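Local structure of SmhA (Serratia marcescens, 7A27) at residues Ala238-Ala241 and Gly242-Gly245; Gly245-Gln248 and Ala249-Glu252. The protein forms the A component of a tripartite alpha-pore-forming toxin, captured here in its soluble form, and probably acts with two partner proteins on target membranes. One frame throughout, in Å; residues are numbered along the deposited sequence.

Interactions 1 and 2 follow each other along the chain, share Gly245, and have centres about 8 Å apart. Interaction 1 is the loop that leaves strand 230-237; interaction 2 runs from the end of that loop into the first turn of helix 247-268. The strand pairs with strand 198-206, an antiparallel pair of strands consistent with the beta tongue of ClyA-like toxins. Val250 joins the two contacts: its CG2 meets Ala238 CB at 3.9 Å and also packs on Ser244. The Gln247 amide lies beside Ala241 and Gly242. Both contacts are some 21 Å from the chain centre, at the surface, where sheet gives way to helix.

Interaction 1: residues Ala238-Ala241 and Gly242-Gly245; sequences AISA and GASG
The peptide group joining Ser240 to Ala241 meets Ala243 across one of its faces: the amide N of Ala243 stands above the carbonyl plane, close to Ser240 O. The hydroxymethyl group of Ser244 sits beyond the end of the carbonyl, with Ser244 OG 3.7 Å from Ser240 O. A second flat group, the peptide between Ala243 and Ser244, carries the hydroxyl of Ser240 over its face, with Ser240 OG 3.6 Å from Ala243 C. The Ser240 torsion, chi1 43°, swings the oxygen between backbone N and carbonyl carbon and brings it over that peptide. From there it does not line up with the N-H of Ser244, although Ser240 OG and Ser244 N are 3.4 Å apart. Ser240 and Ala243 close a beta turn, their CA atoms 5.3 Å apart, with Ala241 and Gly242 at its corners. In its bond, from Ala243 N to Ser240 O, the N-H points straight at the oxygen (172°), but at 3.5 Å and from above the carbonyl plane the bond is weak. Glycine suits the second corner because its phi of -164° is less comfortable for a residue with a side chain. The small methyl of Ala243 fits beside the serine, Ala243 CB being 3.9 Å from Ser240 CB. The side chains of Ala238 and Ser244 touch Val250 of helix 247-268, whereas Ile239 rests on Gln196, Pro363 and Val365. With one weak bond and a few van der Waals touches, the turn probably owes its shape to backbone preference and to these neighbours more than to its own polar contacts.

Interaction 2: residues Gly245-Gln248 and Ala249-Glu252; sequences GAQQ and AVNE
Gln248 NE2 gives a hydrogen bond to Glu252 OE1 at 2.9 Å, one helical turn on. The carboxylate oxygen is met on its anti side, and the acceptor lies close to the plane of the glutamine amide, so the N-H points at it well (160°), although the two flat groups are turned 57° apart. A bend at chi2 (56°) curls the glutamine chain forward to meet the glutamate. Glu252 OE2 is hydrogen-bonded to Asn179 ND2 of helix 160-188, so the carboxylate links the two helices. Gln247 NE2 makes a second such bridge, 3.1 Å to Asn251 OD1, but arrives above the plane of the acceptor carbonyl, off its lone pairs.

Both side-chain pairs span the start of helix 247-268, with Ala246 in the N-cap position. Its carbonyl takes the first i to i+4 bond, Val250 N to Ala246 O at 3.1 Å, followed by Asn251 N to Gln247 O and Glu252 N to Gln248 O. Amide-bearing residues suit the solvent side of this turn, and alanines suit its inner side: Ala246 CB and Ala249 CB meet at 4.3 Å, and buried Ala249 touches Ser182 and Ile183 of helix 160-188.

Interaction 1: residues Ala238-Ala241 and Gly242-Gly245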
ATOM      1  N   ALA A 238       9.930   5.986 -13.113  1.00 76.53           N
ATOM      2  CA  ALA A 238      10.367   6.918 -12.059  1.00 78.90           C
ATOM      3  C   ALA A 238      10.065   8.315 -12.589  1.00 82.92           C
ATOM      4  O   ALA A 238      10.040   8.464 -13.835  1.00 86.01           O
ATOM      5  CB  ALA A 238      11.830   6.725 -11.756  1.00 79.10           C
ATOM      6  N   ILE A 239       9.839   9.287 -11.707  1.00 85.25           N
ATOM      7  CA  ILE A 239       9.571  10.693 -12.124  1.00 88.95           C
ATOM      8  C   ILE A 239      10.817  11.330 -12.747  1.00 94.96           C
ATOM      9  O   ILE A 239      10.631  11.996 -13.781  1.00 98.29           O
ATOM     10  CB  ILE A 239       8.963  11.496 -10.968  1.00 87.55           C
ATOM     11  CG1 ILE A 239       7.564  10.960 -10.682  1.00 86.06           C
ATOM     12  CG2 ILE A 239       8.918  12.990 -11.242  1.00 89.85           C
ATOM     13  CD1 ILE A 239       6.562  11.134 -11.806  1.00 86.35           C
ATOM     14  N   SER A 240      12.012  11.154 -12.168  1.00 99.50           N
ATOM     15  CA  SER A 240      13.275  11.777 -12.666  1.00103.37           C
ATOM     16  C   SER A 240      14.293  10.697 -13.044  1.00102.72           C
ATOM     17  O   SER A 240      14.842  10.041 -12.134  1.00100.65           O
ATOM     18  CB  SER A 240      13.837  12.785 -11.676  1.00105.35           C
ATOM     19  OG  SER A 240      13.777  12.289 -10.348  1.00103.12           O
ATOM     20  N   ALA A 241      14.549  10.550 -14.348  1.00104.10           N
ATOM     21  CA  ALA A 241      15.503   9.580 -14.940  1.00104.03           C
ATOM     22  C   ALA A 241      16.955   9.893 -14.519  1.00104.92           C
ATOM     23  O   ALA A 241      17.861   9.267 -15.145  1.00106.13           O
ATOM     24  CB  ALA A 241      15.351   9.570 -16.453  1.00104.61           C
ATOM     25  N   GLY A 242      17.184  10.784 -13.534  1.00103.15           N
ATOM     26  CA  GLY A 242      18.545  11.113 -13.068  1.00104.20           C
ATOM     27  C   GLY A 242      18.626  11.831 -11.734  1.00104.16           C
ATOM     28  O   GLY A 242      19.731  12.367 -11.483  1.00106.96           O
ATOM     29  N   ALA A 243      17.563  11.861 -10.909  1.00101.13           N
ATOM     30  CA  ALA A 243      17.547  12.550  -9.583  1.00 99.56           C
ATOM     31  C   ALA A 243      16.814  11.725  -8.518  1.00 96.02           C
ATOM     32  O   ALA A 243      16.760  12.217  -7.395  1.00 93.42           O
ATOM     33  CB  ALA A 243      16.971  13.951  -9.692  1.00101.58           C
ATOM     34  N   SER A 244      16.242  10.559  -8.872  1.00 95.78           N
ATOM     35  CA  SER A 244      15.674   9.522  -7.960  1.00 92.56           C
ATOM     36  C   SER A 244      16.872   9.002  -7.182  1.00 93.54           C
ATOM     37  O   SER A 244      17.950   8.952  -7.833  1.00 99.52           O
ATOM     38  CB  SER A 244      15.072   8.371  -8.725  1.00 90.12           C
ATOM     39  OG  SER A 244      16.083   7.702  -9.481  1.00 89.37           O
ATOM     40  N   GLY A 245      16.721   8.553  -5.943  1.00 89.91           N
ATOM     41  CA  GLY A 245      17.891   8.160  -5.120  1.00 89.92           C
ATOM     42  C   GLY A 245      18.098   6.630  -5.176  1.00 84.76           C
ATOM     43  O   GLY A 245      18.550   5.979  -4.169  1.00 82.05           O
TER

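Interaction 2: residues Gly245-Gln248 and Ala249-Glu252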
ATOM      1  N   GLY A 245      16.721   8.553  -5.943  1.00 89.91           N
ATOM      2  CA  GLY A 245      17.891   8.160  -5.120  1.00 89.92           C
ATOM      3  C   GLY A 245      18.098   6.630  -5.176  1.00 84.76           C
ATOM      4  O   GLY A 245      18.550   5.979  -4.169  1.00 82.05           O
ATOM      5  N   ALA A 246      17.762   6.063  -6.339  1.00 80.50           N
ATOM      6  CA  ALA A 246      17.926   4.646  -6.715  1.00 77.08           C
ATOM      7  C   ALA A 246      18.327   4.587  -8.190  1.00 76.03           C
ATOM      8  O   ALA A 246      17.616   3.959  -8.976  1.00 72.74           O
ATOM      9  CB  ALA A 246      16.651   3.919  -6.446  1.00 75.19           C
ATOM     10  N   GLN A 247      19.452   5.227  -8.527  1.00 77.41           N
ATOM     11  CA  GLN A 247      19.891   5.418  -9.932  1.00 78.89           C
ATOM     12  C   GLN A 247      20.070   4.063 -10.621  1.00 77.53           C
ATOM     13  O   GLN A 247      19.649   3.933 -11.791  1.00 77.51           O
ATOM     14  CB  GLN A 247      21.154   6.274 -10.000  1.00 81.89           C
ATOM     15  CG  GLN A 247      21.468   6.780 -11.402  1.00 83.66           C
ATOM     16  CD  GLN A 247      20.329   7.582 -11.983  1.00 83.32           C
ATOM     17  OE1 GLN A 247      19.802   8.523 -11.382  1.00 84.00           O
ATOM     18  NE2 GLN A 247      19.911   7.157 -13.161  1.00 83.23           N
ATOM     19  N   GLN A 248      20.640   3.080  -9.918  1.00 75.72           N
ATOM     20  CA  GLN A 248      20.927   1.739 -10.507  1.00 74.37           C
ATOM     21  C   GLN A 248      19.599   1.088 -10.913  1.00 71.54           C
ATOM     22  O   GLN A 248      19.515   0.600 -12.044  1.00 70.19           O
ATOM     23  CB  GLN A 248      21.787   0.892  -9.563  1.00 74.42           C
ATOM     24  CG  GLN A 248      22.063  -0.527 -10.054  1.00 73.74           C
ATOM     25  CD  GLN A 248      22.712  -0.597 -11.413  1.00 74.85           C
ATOM     26  OE1 GLN A 248      23.641   0.142 -11.719  1.00 76.52           O
ATOM     27  NE2 GLN A 248      22.250  -1.533 -12.229  1.00 74.46           N
ATOM     28  N   ALA A 249      18.594   1.119 -10.048  1.00 70.87           N
ATOM     29  CA  ALA A 249      17.263   0.538 -10.343  1.00 69.75           C
ATOM     30  C   ALA A 249      16.663   1.240 -11.569  1.00 70.67           C
ATOM     31  O   ALA A 249      16.154   0.527 -12.452  1.00 70.68           O
ATOM     32  CB  ALA A 249      16.364   0.621  -9.132  1.00 68.24           C
ATOM     33  N   VAL A 250      16.755   2.574 -11.653  1.00 71.70           N
ATOM     34  CA  VAL A 250      16.203   3.375 -12.791  1.00 73.09           C
ATOM     35  C   VAL A 250      16.873   2.948 -14.102  1.00 73.70           C
ATOM     36  O   VAL A 250      16.153   2.884 -15.131  1.00 72.72           O
ATOM     37  CB  VAL A 250      16.351   4.891 -12.550  1.00 74.31           C
ATOM     38  CG1 VAL A 250      16.046   5.714 -13.791  1.00 75.93           C
ATOM     39  CG2 VAL A 250      15.480   5.340 -11.402  1.00 73.24           C
ATOM     40  N   ASN A 251      18.189   2.698 -14.054  1.00 74.21           N
ATOM     41  CA  ASN A 251      18.998   2.272 -15.224  1.00 75.21           C
ATOM     42  C   ASN A 251      18.578   0.853 -15.627  1.00 74.14           C
ATOM     43  O   ASN A 251      18.402   0.633 -16.824  1.00 74.56           O
ATOM     44  CB  ASN A 251      20.498   2.407 -14.960  1.00 76.95           C
ATOM     45  CG  ASN A 251      20.968   3.843 -14.798  1.00 78.78           C
ATOM     46  OD1 ASN A 251      20.246   4.800 -15.086  1.00 78.48           O
ATOM     47  ND2 ASN A 251      22.198   4.016 -14.344  1.00 79.50           N
ATOM     48  N   GLU A 252      18.427  -0.068 -14.669  1.00 73.56           N
ATOM     49  CA  GLU A 252      17.967  -1.464 -14.921  1.00 74.27           C
ATOM     50  C   GLU A 252      16.563  -1.420 -15.536  1.00 72.79           C
ATOM     51  O   GLU A 252      16.302  -2.156 -16.507  1.00 72.55           O
ATOM     52  CB  GLU A 252      17.944  -2.332 -13.651  1.00 74.65           C
ATOM     53  CG  GLU A 252      19.293  -2.952 -13.287  1.00 76.78           C
ATOM     54  CD  GLU A 252      19.403  -3.674 -11.940  1.00 76.47           C
ATOM     55  OE1 GLU A 252      20.522  -3.663 -11.417  1.00 77.30           O
ATOM     56  OE2 GLU A 252      18.422  -4.264 -11.425  1.00 75.50           O
TER